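PDB 5H5M: alpha-catenin-like protein hmp-1 from Caenorhabditis elegans, which links the cadherin-catenin complex of adherens junctions to actin filaments and is required for cell migration during body enclosure and cell shape changes during body elongation. Local coordinates for residues C66-Q71 with H101-D106; S43-I48 with R109-A114; S47-E52 with Q60-E65. All blocks are in the same frame, centred on the assembly; numbering follows the deposited sequence.

Contact 1 of 3, residues C66-Q71 with H101-D106; sequences CNNLRQ and HKRTKD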
ATOM      1  N   CYS A  66      -2.823   2.636  20.744  1.00 24.36           N
ATOM      2  CA  CYS A  66      -3.514   1.580  21.474  1.00 34.09           C
ATOM      3  C   CYS A  66      -3.471   1.853  22.970  1.00 32.36           C
ATOM      4  O   CYS A  66      -4.465   1.671  23.671  1.00 42.52           O
ATOM      5  CB  CYS A  66      -2.905   0.210  21.169  1.00 33.37           C
ATOM      6  SG  CYS A  66      -3.349  -0.439  19.553  1.00 27.97           S
ATOM      7  N   ASN A  67      -2.313   2.295  23.450  1.00 39.80           N
ATOM      8  CA  ASN A  67      -2.151   2.636  24.857  1.00 40.81           C
ATOM      9  C   ASN A  67      -2.980   3.860  25.226  1.00 40.04           C
ATOM     10  O   ASN A  67      -3.538   3.933  26.318  1.00 45.19           O
ATOM     11  CB  ASN A  67      -0.676   2.876  25.185  1.00 37.14           C
ATOM     12  CG  ASN A  67       0.165   1.625  25.028  1.00 46.16           C
ATOM     13  OD1 ASN A  67      -0.339   0.509  25.149  1.00 50.57           O
ATOM     14  ND2 ASN A  67       1.456   1.805  24.764  1.00 41.87           N
ATOM     15  N   ASN A  68      -3.058   4.817  24.306  1.00 38.97           N
ATOM     16  CA  ASN A  68      -3.871   6.008  24.516  1.00 37.23           C
ATOM     17  C   ASN A  68      -5.359   5.668  24.558  1.00 38.37           C
ATOM     18  O   ASN A  68      -6.111   6.226  25.357  1.00 38.56           O
ATOM     19  CB  ASN A  68      -3.600   7.048  23.426  1.00 27.65           C
ATOM     20  CG  ASN A  68      -2.161   7.545  23.429  1.00 35.11           C
ATOM     21  OD1 ASN A  68      -1.460   7.460  24.439  1.00 37.82           O
ATOM     22  ND2 ASN A  68      -1.718   8.076  22.294  1.00 36.05           N
ATOM     23  N   LEU A  69      -5.773   4.747  23.693  1.00 30.24           N
ATOM     24  CA  LEU A  69      -7.160   4.300  23.652  1.00 26.05           C
ATOM     25  C   LEU A  69      -7.560   3.600  24.953  1.00 31.36           C
ATOM     26  O   LEU A  69      -8.658   3.817  25.467  1.00 34.46           O
ATOM     27  CB  LEU A  69      -7.386   3.370  22.460  1.00 25.15           C
ATOM     28  CG  LEU A  69      -8.803   2.826  22.274  1.00 31.76           C
ATOM     29  CD1 LEU A  69      -9.827   3.953  22.291  1.00 30.72           C
ATOM     30  CD2 LEU A  69      -8.895   2.035  20.977  1.00 35.61           C
ATOM     31  N   ARG A  70      -6.669   2.763  25.480  1.00 27.78           N
ATOM     32  CA  ARG A  70      -6.909   2.103  26.763  1.00 32.98           C
ATOM     33  C   ARG A  70      -7.108   3.125  27.872  1.00 39.44           C
ATOM     34  O   ARG A  70      -8.067   3.045  28.642  1.00 35.39           O
ATOM     35  CB  ARG A  70      -5.751   1.173  27.131  1.00 37.27           C
ATOM     36  CG  ARG A  70      -5.779  -0.175  26.440  1.00 51.19           C
ATOM     37  CD  ARG A  70      -4.542  -0.989  26.788  1.00 53.03           C
ATOM     38  NE  ARG A  70      -4.606  -2.341  26.241  1.00 51.42           N
ATOM     39  CZ  ARG A  70      -3.545  -3.119  26.055  1.00 56.86           C
ATOM     40  NH1 ARG A  70      -2.335  -2.674  26.365  1.00 53.14           N
ATOM     41  NH2 ARG A  70      -3.692  -4.336  25.550  1.00 65.41           N
ATOM     42  N   GLN A  71      -6.188   4.082  27.941  1.00 34.35           N
ATOM     43  CA  GLN A  71      -6.224   5.129  28.954  1.00 33.18           C
ATOM     44  C   GLN A  71      -7.489   5.971  28.839  1.00 39.57           C
ATOM     45  O   GLN A  71      -8.152   6.250  29.840  1.00 43.55           O
ATOM     46  CB  GLN A  71      -4.986   6.019  28.836  1.00 38.16           C
ATOM     47  CG  GLN A  71      -4.936   7.162  29.833  1.00 45.03           C
ATOM     48  CD  GLN A  71      -3.827   8.149  29.522  1.00 59.66           C
ATOM     49  OE1 GLN A  71      -3.004   7.916  28.635  1.00 72.68           O
ATOM     50  NE2 GLN A  71      -3.802   9.261  30.248  1.00 63.33           N
ATOM     51  N   HIS A 101     -13.190   8.914  21.137  1.00 30.09           N
ATOM     52  CA  HIS A 101     -13.447   9.016  19.701  1.00 35.99           C
ATOM     53  C   HIS A 101     -12.242   9.564  18.950  1.00 38.85           C
ATOM     54  O   HIS A 101     -11.956   9.138  17.832  1.00 42.06           O
ATOM     55  CB  HIS A 101     -14.668   9.901  19.424  1.00 38.02           C
ATOM     56  CG  HIS A 101     -15.978   9.192  19.580  1.00 45.86           C
ATOM     57  ND1 HIS A 101     -17.177   9.863  19.698  1.00 54.17           N
ATOM     58  CD2 HIS A 101     -16.279   7.874  19.630  1.00 47.37           C
ATOM     59  CE1 HIS A 101     -18.158   8.988  19.819  1.00 50.50           C
ATOM     60  NE2 HIS A 101     -17.641   7.773  19.781  1.00 53.14           N
ATOM     61  N   LYS A 102     -11.535  10.507  19.567  1.00 36.53           N
ATOM     62  CA  LYS A 102     -10.351  11.088  18.946  1.00 40.75           C
ATOM     63  C   LYS A 102      -9.206  10.076  18.857  1.00 35.72           C
ATOM     64  O   LYS A 102      -8.483  10.033  17.860  1.00 32.85           O
ATOM     65  CB  LYS A 102      -9.894  12.329  19.713  1.00 43.92           C
ATOM     66  CG  LYS A 102      -9.018  13.259  18.890  1.00 57.42           C
ATOM     67  CD  LYS A 102      -7.710  13.566  19.599  1.00 65.05           C
ATOM     68  CE  LYS A 102      -7.951  14.218  20.951  1.00 65.45           C
ATOM     69  NZ  LYS A 102      -6.671  14.509  21.656  1.00 72.52           N
ATOM     70  N   ARG A 103      -9.042   9.265  19.899  1.00 30.06           N
ATOM     71  CA  ARG A 103      -8.011   8.230  19.900  1.00 30.41           C
ATOM     72  C   ARG A 103      -8.365   7.127  18.910  1.00 30.86           C
ATOM     73  O   ARG A 103      -7.503   6.631  18.185  1.00 31.01           O
ATOM     74  CB  ARG A 103      -7.825   7.643  21.301  1.00 28.98           C
ATOM     75  CG  ARG A 103      -7.480   8.673  22.359  1.00 33.55           C
ATOM     76  CD  ARG A 103      -6.153   9.353  22.065  1.00 35.65           C
ATOM     77  NE  ARG A 103      -5.924  10.485  22.958  1.00 47.11           N
ATOM     78  CZ  ARG A 103      -4.787  11.167  23.032  1.00 59.28           C
ATOM     79  NH1 ARG A 103      -3.757  10.833  22.264  1.00 63.63           N
ATOM     80  NH2 ARG A 103      -4.676  12.184  23.876  1.00 57.04           N
ATOM     81  N   THR A 104      -9.639   6.750  18.884  1.00 34.82           N
ATOM     82  CA  THR A 104     -10.125   5.746  17.946  1.00 35.55           C
ATOM     83  C   THR A 104      -9.936   6.202  16.498  1.00 37.43           C
ATOM     84  O   THR A 104      -9.514   5.423  15.644  1.00 40.38           O
ATOM     85  CB  THR A 104     -11.614   5.425  18.185  1.00 33.29           C
ATOM     86  OG1 THR A 104     -11.812   5.044  19.552  1.00 37.98           O
ATOM     87  CG2 THR A 104     -12.060   4.292  17.289  1.00 42.37           C
ATOM     88  N   LYS A 105     -10.242   7.470  16.233  1.00 33.52           N
ATOM     89  CA  LYS A 105     -10.086   8.036  14.897  1.00 27.65           C
ATOM     90  C   LYS A 105      -8.631   7.987  14.434  1.00 33.63           C
ATOM     91  O   LYS A 105      -8.348   7.672  13.274  1.00 28.86           O
ATOM     92  CB  LYS A 105     -10.589   9.482  14.856  1.00 29.02           C
ATOM     93  CG  LYS A 105     -10.318  10.168  13.524  1.00 35.46           C
ATOM     94  CD  LYS A 105     -10.764  11.620  13.499  1.00 40.45           C
ATOM     95  CE  LYS A 105     -10.356  12.270  12.185  1.00 41.92           C
ATOM     96  NZ  LYS A 105     -10.811  13.679  12.066  1.00 59.49           N
ATOM     97  N   ASP A 106      -7.710   8.302  15.338  1.00 27.78           N
ATOM     98  CA  ASP A 106      -6.293   8.277  15.003  1.00 29.39           C
ATOM     99  C   ASP A 106      -5.798   6.850  14.801  1.00 31.41           C
ATOM    100  O   ASP A 106      -5.010   6.579  13.892  1.00 30.31           O
ATOM    101  CB  ASP A 106      -5.469   8.973  16.086  1.00 31.23           C
ATOM    102  CG  ASP A 106      -5.643  10.479  16.072  1.00 45.48           C
ATOM    103  OD1 ASP A 106      -5.564  11.101  17.154  1.00 53.93           O
ATOM    104  OD2 ASP A 106      -5.859  11.041  14.977  1.00 39.13           O
TER
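The R103 side chain crosses that of N68 at a slant, on two neighbouring helices of a four-helix bundle in the M domain of this alpha-catenin, a member of the vinculin family. The helices are 56-80 and 92-122. Over the short segments they run nearly antiparallel, at 159°, with axes 9.0 Å apart. L69 and R103 form the closest backbone pair, with 5.5 Å between L69 CA and R103 CA.

The R103 chain bends at chi2 (-63°) and passes the base of N68. Its methylene R103 CD lies 3.7 Å from N68 CB. The guanidinium then reaches the amide, and the two planes are turned 63° from each other. N68 ND2 stands obliquely to the guanidinium, 3.4 Å from R103 NH1. Both atoms are donors, so this is packing and not a hydrogen bond. The polar ends turn to acidic partners: R103 NH2 makes a salt bridge to E99 OE2, and N68 ND2 gives a weak hydrogen bond to E65 OE2. K102 NZ lies above one guanidinium face, offset toward the rim.

On the buried side of the contact L69 meets T104. L69 CG is anti to the backbone N, and the branch CD1 reaches across to the threonine. F14 and I11 of helix 6-17 pack on L69 and T104 respectively. The T104 hydroxyl is hydrogen-bonded to V100 O one turn back on its own helix. Toward the leucine it offers only van der Waals contact, with T104 OG1 3.6 Å from L69 CD1.

Contact 2 of 3, residues S43-I48 with R109-A114; sequences SGSASI and RHLRRA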
ATOM      1  N   SER A  43      -5.728  -6.002  20.252  1.00 29.14           N
ATOM      2  CA  SER A  43      -5.139  -7.259  19.790  1.00 29.73           C
ATOM      3  C   SER A  43      -5.030  -7.307  18.272  1.00 30.21           C
ATOM      4  O   SER A  43      -3.984  -7.663  17.727  1.00 28.69           O
ATOM      5  CB  SER A  43      -5.948  -8.455  20.290  1.00 33.06           C
ATOM      6  OG  SER A  43      -5.708  -8.681  21.668  1.00 52.39           O
ATOM      7  N   GLY A  44      -6.112  -6.942  17.592  1.00 35.42           N
ATOM      8  CA  GLY A  44      -6.125  -6.921  16.142  1.00 33.15           C
ATOM      9  C   GLY A  44      -5.156  -5.897  15.584  1.00 32.58           C
ATOM     10  O   GLY A  44      -4.502  -6.135  14.568  1.00 34.94           O
ATOM     11  N   SER A  45      -5.061  -4.754  16.255  1.00 26.99           N
ATOM     12  CA  SER A  45      -4.136  -3.701  15.854  1.00 25.60           C
ATOM     13  C   SER A  45      -2.689  -4.158  16.000  1.00 23.19           C
ATOM     14  O   SER A  45      -1.827  -3.770  15.218  1.00 26.17           O
ATOM     15  CB  SER A  45      -4.370  -2.434  16.679  1.00 24.09           C
ATOM     16  OG  SER A  45      -5.647  -1.882  16.411  1.00 22.24           O
ATOM     17  N   ALA A  46      -2.433  -4.991  17.003  1.00 26.34           N
ATOM     18  CA  ALA A  46      -1.089  -5.486  17.264  1.00 28.00           C
ATOM     19  C   ALA A  46      -0.617  -6.429  16.157  1.00 34.00           C
ATOM     20  O   ALA A  46       0.552  -6.407  15.776  1.00 33.00           O
ATOM     21  CB  ALA A  46      -1.036  -6.183  18.615  1.00 28.44           C
ATOM     22  N   SER A  47      -1.526  -7.255  15.649  1.00 34.91           N
ATOM     23  CA  SER A  47      -1.199  -8.195  14.581  1.00 36.82           C
ATOM     24  C   SER A  47      -0.738  -7.444  13.338  1.00 36.59           C
ATOM     25  O   SER A  47       0.183  -7.864  12.640  1.00 43.36           O
ATOM     26  CB  SER A  47      -2.402  -9.081  14.249  1.00 34.27           C
ATOM     27  OG  SER A  47      -2.716  -9.952  15.322  1.00 43.98           O
ATOM     28  N   ILE A  48      -1.390  -6.320  13.078  1.00 34.27           N
ATOM     29  CA  ILE A  48      -1.028  -5.459  11.967  1.00 31.06           C
ATOM     30  C   ILE A  48       0.294  -4.754  12.258  1.00 39.50           C
ATOM     31  O   ILE A  48       1.193  -4.733  11.417  1.00 38.75           O
ATOM     32  CB  ILE A  48      -2.146  -4.437  11.691  1.00 24.49           C
ATOM     33  CG1 ILE A  48      -3.347  -5.149  11.062  1.00 26.53           C
ATOM     34  CG2 ILE A  48      -1.654  -3.312  10.802  1.00 20.40           C
ATOM     35  CD1 ILE A  48      -4.548  -4.257  10.833  1.00 35.61           C
ATOM     36  N   ARG A 109      -6.838   5.531  11.391  1.00 23.69           N
ATOM     37  CA  ARG A 109      -6.071   6.147  10.311  1.00 25.64           C
ATOM     38  C   ARG A 109      -4.723   5.454  10.168  1.00 26.74           C
ATOM     39  O   ARG A 109      -4.295   5.138   9.058  1.00 25.65           O
ATOM     40  CB  ARG A 109      -5.862   7.645  10.544  1.00 26.65           C
ATOM     41  CG  ARG A 109      -5.166   8.332   9.369  1.00 29.04           C
ATOM     42  CD  ARG A 109      -4.882   9.806   9.621  1.00 44.40           C
ATOM     43  NE  ARG A 109      -3.915  10.009  10.697  1.00 58.00           N
ATOM     44  CZ  ARG A 109      -4.239  10.359  11.937  1.00 63.53           C
ATOM     45  NH1 ARG A 109      -3.291  10.519  12.853  1.00 65.17           N
ATOM     46  NH2 ARG A 109      -5.512  10.553  12.262  1.00 57.20           N
ATOM     47  N   HIS A 110      -4.066   5.214  11.301  1.00 24.60           N
ATOM     48  CA  HIS A 110      -2.793   4.495  11.327  1.00 24.15           C
ATOM     49  C   HIS A 110      -2.907   3.083  10.751  1.00 23.64           C
ATOM     50  O   HIS A 110      -2.037   2.639  10.001  1.00 25.52           O
ATOM     51  CB  HIS A 110      -2.258   4.423  12.757  1.00 22.72           C
ATOM     52  CG  HIS A 110      -1.778   5.738  13.289  1.00 28.80           C
ATOM     53  ND1 HIS A 110      -1.927   6.107  14.608  1.00 28.15           N
ATOM     54  CD2 HIS A 110      -1.141   6.765  12.678  1.00 28.15           C
ATOM     55  CE1 HIS A 110      -1.409   7.311  14.786  1.00 29.90           C
ATOM     56  NE2 HIS A 110      -0.925   7.730  13.632  1.00 35.61           N
ATOM     57  N   LEU A 111      -3.982   2.385  11.103  1.00 20.76           N
ATOM     58  CA  LEU A 111      -4.200   1.021  10.634  1.00 20.32           C
ATOM     59  C   LEU A 111      -4.459   0.992   9.131  1.00 27.70           C
ATOM     60  O   LEU A 111      -3.894   0.161   8.414  1.00 23.34           O
ATOM     61  CB  LEU A 111      -5.371   0.373  11.380  1.00 19.64           C
ATOM     62  CG  LEU A 111      -5.200   0.168  12.888  1.00 24.01           C
ATOM     63  CD1 LEU A 111      -6.541  -0.111  13.543  1.00 19.56           C
ATOM     64  CD2 LEU A 111      -4.211  -0.958  13.178  1.00 22.51           C
ATOM     65  N   ARG A 112      -5.320   1.897   8.663  1.00 18.70           N
ATOM     66  CA  ARG A 112      -5.652   1.972   7.245  1.00 18.83           C
ATOM     67  C   ARG A 112      -4.394   2.203   6.420  1.00 24.29           C
ATOM     68  O   ARG A 112      -4.194   1.570   5.386  1.00 26.49           O
ATOM     69  CB  ARG A 112      -6.672   3.086   6.967  1.00 19.87           C
ATOM     70  CG  ARG A 112      -8.056   2.864   7.571  1.00 25.68           C
ATOM     71  CD  ARG A 112      -8.756   1.625   7.021  1.00 34.20           C
ATOM     72  NE  ARG A 112      -9.690   1.950   5.943  1.00 35.59           N
ATOM     73  CZ  ARG A 112      -9.405   1.848   4.650  1.00 49.05           C
ATOM     74  NH1 ARG A 112      -8.207   1.421   4.265  1.00 66.83           N
ATOM     75  NH2 ARG A 112     -10.316   2.171   3.740  1.00 32.07           N
ATOM     76  N   ARG A 113      -3.539   3.103   6.896  1.00 23.10           N
ATOM     77  CA  ARG A 113      -2.341   3.476   6.157  1.00 25.97           C
ATOM     78  C   ARG A 113      -1.252   2.417   6.282  1.00 29.37           C
ATOM     79  O   ARG A 113      -0.331   2.365   5.464  1.00 24.02           O
ATOM     80  CB  ARG A 113      -1.829   4.840   6.626  1.00 22.83           C
ATOM     81  CG  ARG A 113      -2.738   5.985   6.200  1.00 23.76           C
ATOM     82  CD  ARG A 113      -2.160   7.349   6.531  1.00 24.58           C
ATOM     83  NE  ARG A 113      -3.036   8.421   6.058  1.00 30.11           N
ATOM     84  CZ  ARG A 113      -2.712   9.709   6.058  1.00 35.08           C
ATOM     85  NH1 ARG A 113      -1.525  10.098   6.506  1.00 44.13           N
ATOM     86  NH2 ARG A 113      -3.575  10.612   5.609  1.00 32.07           N
ATOM     87  N   ALA A 114      -1.363   1.568   7.302  1.00 19.83           N
ATOM     88  CA  ALA A 114      -0.474   0.421   7.421  1.00 21.33           C
ATOM     89  C   ALA A 114      -0.787  -0.571   6.306  1.00 19.15           C
ATOM     90  O   ALA A 114       0.113  -1.179   5.726  1.00 24.87           O
ATOM     91  CB  ALA A 114      -0.615  -0.241   8.789  1.00 17.94           C
TER
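I48 and A114 make the closer of two purely apolar contacts between segments 43-48 and 109-114. I48 CG2 lies 3.8 Å from A114 CB. Both residues direct their CB atoms at the opposite helix, so the methyl groups meet without a long side chain between them. The second apolar contact uses the other branch of the isoleucine. I48 CD1 approaches L111 CD2 at 4.1 Å, and the two side chains cross at about a right angle. Chi2 of 176° sets I48 CD1 anti to CA, so this methyl points away from the isoleucine's own backbone and toward L111. One isoleucine thus touches two residues that are three positions apart on the other helix.

Helices 27-49 and 92-122 belong to the same four-helix bundle of the M domain. The two segments run in the same general direction, at 35° to each other. Their axes are 10.7 Å apart at closest approach. Such spacing leaves the contact to side chains, and S45 and L111 are the closest pair along the backbones. L7 of helix 6-17 packs on both I48 and L111. L169, from a loop, also touches L111.

The remaining contact is between a hydroxyl and a forked apolar end. S45 OG sits beside both methyls of L111, 3.5 Å from L111 CD1 and 3.7 Å from L111 CD2. S45 CB also packs on L111 CD2. The S45 side chain is buried, yet its polar atom is satisfied within its own helix. S45 OG lies beside its backbone N (chi1 -65°), and from there it is hydrogen-bonded to I41 O one turn earlier.

Contact 3 of 3, residues S47-E52 with Q60-E65; sequences SIADAE and QKIVAE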
ATOM      1  N   SER A  47      -1.526  -7.255  15.649  1.00 34.91           N
ATOM      2  CA  SER A  47      -1.199  -8.195  14.581  1.00 36.82           C
ATOM      3  C   SER A  47      -0.738  -7.444  13.338  1.00 36.59           C
ATOM      4  O   SER A  47       0.183  -7.864  12.640  1.00 43.36           O
ATOM      5  CB  SER A  47      -2.402  -9.081  14.249  1.00 34.27           C
ATOM      6  OG  SER A  47      -2.716  -9.952  15.322  1.00 43.98           O
ATOM      7  N   ILE A  48      -1.390  -6.320  13.078  1.00 34.27           N
ATOM      8  CA  ILE A  48      -1.028  -5.459  11.967  1.00 31.06           C
ATOM      9  C   ILE A  48       0.294  -4.754  12.258  1.00 39.50           C
ATOM     10  O   ILE A  48       1.193  -4.733  11.417  1.00 38.75           O
ATOM     11  CB  ILE A  48      -2.146  -4.437  11.691  1.00 24.49           C
ATOM     12  CG1 ILE A  48      -3.347  -5.149  11.062  1.00 26.53           C
ATOM     13  CG2 ILE A  48      -1.654  -3.312  10.802  1.00 20.40           C
ATOM     14  CD1 ILE A  48      -4.548  -4.257  10.833  1.00 35.61           C
ATOM     15  N   ALA A  49       0.413  -4.201  13.461  1.00 43.01           N
ATOM     16  CA  ALA A  49       1.635  -3.522  13.880  1.00 42.96           C
ATOM     17  C   ALA A  49       2.844  -4.456  13.868  1.00 44.79           C
ATOM     18  O   ALA A  49       3.921  -4.081  13.401  1.00 51.48           O
ATOM     19  CB  ALA A  49       1.455  -2.917  15.271  1.00 23.89           C
ATOM     20  N   ASP A  50       2.661  -5.673  14.375  1.00 34.28           N
ATOM     21  CA  ASP A  50       3.767  -6.615  14.531  1.00 32.43           C
ATOM     22  C   ASP A  50       3.913  -7.580  13.365  1.00 45.15           C
ATOM     23  O   ASP A  50       4.367  -8.709  13.542  1.00 53.98           O
ATOM     24  CB  ASP A  50       3.613  -7.414  15.824  1.00 41.63           C
ATOM     25  CG  ASP A  50       3.737  -6.550  17.057  1.00 61.53           C
ATOM     26  OD1 ASP A  50       4.479  -5.546  17.006  1.00 68.48           O
ATOM     27  OD2 ASP A  50       3.095  -6.873  18.076  1.00 71.42           O
ATOM     28  N   ALA A  51       3.519  -7.146  12.175  1.00 53.00           N
ATOM     29  CA  ALA A  51       3.893  -7.857  10.965  1.00 49.61           C
ATOM     30  C   ALA A  51       5.302  -7.408  10.600  1.00 58.35           C
ATOM     31  O   ALA A  51       5.617  -6.222  10.700  1.00 56.32           O
ATOM     32  CB  ALA A  51       2.915  -7.579   9.837  1.00 28.57           C
ATOM     33  N   GLU A  52       6.160  -8.340  10.193  1.00 59.49           N
ATOM     34  CA  GLU A  52       7.536  -7.970   9.870  1.00 59.41           C
ATOM     35  C   GLU A  52       7.651  -7.387   8.464  1.00 51.91           C
ATOM     36  O   GLU A  52       8.753  -7.165   7.962  1.00 66.18           O
ATOM     37  CB  GLU A  52       8.477  -9.163  10.026  1.00 68.31           C
ATOM     38  CG  GLU A  52       9.494  -8.981  11.149  1.00 78.72           C
ATOM     39  CD  GLU A  52      10.262  -7.670  11.041  1.00 85.14           C
ATOM     40  OE1 GLU A  52      11.283  -7.634  10.321  1.00 87.26           O
ATOM     41  OE2 GLU A  52       9.847  -6.674  11.673  1.00 89.11           O
ATOM     42  N   GLN A  60       5.029   1.937  15.522  1.00 34.95           N
ATOM     43  CA  GLN A  60       5.075   2.581  16.828  1.00 35.46           C
ATOM     44  C   GLN A  60       3.884   3.511  17.056  1.00 33.43           C
ATOM     45  O   GLN A  60       3.442   3.687  18.190  1.00 30.16           O
ATOM     46  CB  GLN A  60       6.388   3.351  17.003  1.00 32.45           C
ATOM     47  CG  GLN A  60       7.640   2.468  17.134  1.00 54.99           C
ATOM     48  CD  GLN A  60       7.516   1.339  18.165  1.00 64.34           C
ATOM     49  OE1 GLN A  60       6.695   1.391  19.087  1.00 61.55           O
ATOM     50  NE2 GLN A  60       8.345   0.311  18.007  1.00 66.42           N
ATOM     51  N   LYS A  61       3.361   4.103  15.985  1.00 34.72           N
ATOM     52  CA  LYS A  61       2.189   4.961  16.111  1.00 30.10           C
ATOM     53  C   LYS A  61       0.975   4.138  16.522  1.00 35.14           C
ATOM     54  O   LYS A  61       0.172   4.566  17.356  1.00 43.74           O
ATOM     55  CB  LYS A  61       1.907   5.705  14.804  1.00 33.34           C
ATOM     56  CG  LYS A  61       2.884   6.829  14.514  1.00 40.87           C
ATOM     57  CD  LYS A  61       2.514   7.578  13.246  1.00 55.64           C
ATOM     58  CE  LYS A  61       3.173   6.947  12.031  1.00 59.29           C
ATOM     59  NZ  LYS A  61       3.266   7.880  10.875  1.00 60.48           N
ATOM     60  N   ILE A  62       0.852   2.955  15.930  1.00 30.85           N
ATOM     61  CA  ILE A  62      -0.233   2.037  16.247  1.00 23.89           C
ATOM     62  C   ILE A  62      -0.153   1.587  17.704  1.00 27.26           C
ATOM     63  O   ILE A  62      -1.158   1.575  18.415  1.00 23.31           O
ATOM     64  CB  ILE A  62      -0.211   0.808  15.320  1.00 21.51           C
ATOM     65  CG1 ILE A  62      -0.496   1.237  13.878  1.00 22.67           C
ATOM     66  CG2 ILE A  62      -1.221  -0.236  15.779  1.00 25.87           C
ATOM     67  CD1 ILE A  62      -0.446   0.112  12.879  1.00 22.94           C
ATOM     68  N   VAL A  63       1.052   1.230  18.140  1.00 38.47           N
ATOM     69  CA  VAL A  63       1.295   0.824  19.523  1.00 26.56           C
ATOM     70  C   VAL A  63       0.938   1.940  20.508  1.00 38.90           C
ATOM     71  O   VAL A  63       0.239   1.711  21.496  1.00 39.67           O
ATOM     72  CB  VAL A  63       2.768   0.408  19.727  1.00 29.00           C
ATOM     73  CG1 VAL A  63       3.081   0.221  21.203  1.00 31.46           C
ATOM     74  CG2 VAL A  63       3.065  -0.864  18.955  1.00 28.90           C
ATOM     75  N   ALA A  64       1.411   3.150  20.224  1.00 35.55           N
ATOM     76  CA  ALA A  64       1.158   4.301  21.088  1.00 31.70           C
ATOM     77  C   ALA A  64      -0.333   4.630  21.197  1.00 31.59           C
ATOM     78  O   ALA A  64      -0.836   4.897  22.289  1.00 31.81           O
ATOM     79  CB  ALA A  64       1.925   5.511  20.581  1.00 29.88           C
ATOM     80  N   GLU A  65      -1.036   4.609  20.067  1.00 25.19           N
ATOM     81  CA  GLU A  65      -2.455   4.941  20.051  1.00 28.61           C
ATOM     82  C   GLU A  65      -3.309   3.873  20.723  1.00 30.06           C
ATOM     83  O   GLU A  65      -4.397   4.167  21.215  1.00 36.47           O
ATOM     84  CB  GLU A  65      -2.942   5.165  18.617  1.00 35.07           C
ATOM     85  CG  GLU A  65      -2.612   6.544  18.067  1.00 55.32           C
ATOM     86  CD  GLU A  65      -3.198   7.666  18.908  1.00 58.57           C
ATOM     87  OE1 GLU A  65      -4.308   7.494  19.452  1.00 56.80           O
ATOM     88  OE2 GLU A  65      -2.544   8.723  19.024  1.00 69.67           O
TER
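A chi1 of -65° at I62 sets CG2 anti to the backbone N and leaves CG1 beside that nitrogen. With chi2 at 178° the longer branch is extended. The two branches of I62 therefore serve different partners. I62 CG2 packs against A49 CB at 3.8 Å, and I62 CB stands 4.1 Å from the same methyl. I62 CD1 reaches I48 CG2 at 4.2 Å, and the two isoleucine side chains cross at about a right angle. A49 and I62 direct their CB atoms at each other's segment. They also form the closest backbone pair, with 6.3 Å between A49 CA and I62 CA.

The contact lies beside a helix-to-helix turn. D50 is the first residue to leave helical backbone angles after helix 27-49, and its OD1 makes a salt bridge to K59 NZ. T54 OG1 is hydrogen-bonded to I48 O within the same connection. This is a helical hairpin: helix 27-49 ends, the chain turns, and helix 56-80 follows. Helix 92-122 packs alongside, where H110 touches K61 and E65.

Overall arrangement
The three contacts join helices 27-49, 56-80 and 92-122 in pairs, and each helix serves in two of them. Contacts 2 and 3 are the closest neighbours, with centres about 6 Å apart. They share S47 and I48, and S45 O packs on I62 CG2 at 3.6 Å. Contact 1 lies further along the bundle, its centre about 12 Å from that of contact 2 and about 13 Å from that of contact 3. C66 SG bridges toward contact 2, 3.6 Å from S45 CB. E65 of contact 3 reaches contact 1, with E65 CD 3.9 Å from D106 CB. Contacts 2 and 3 are buried; contact 1 is partly so.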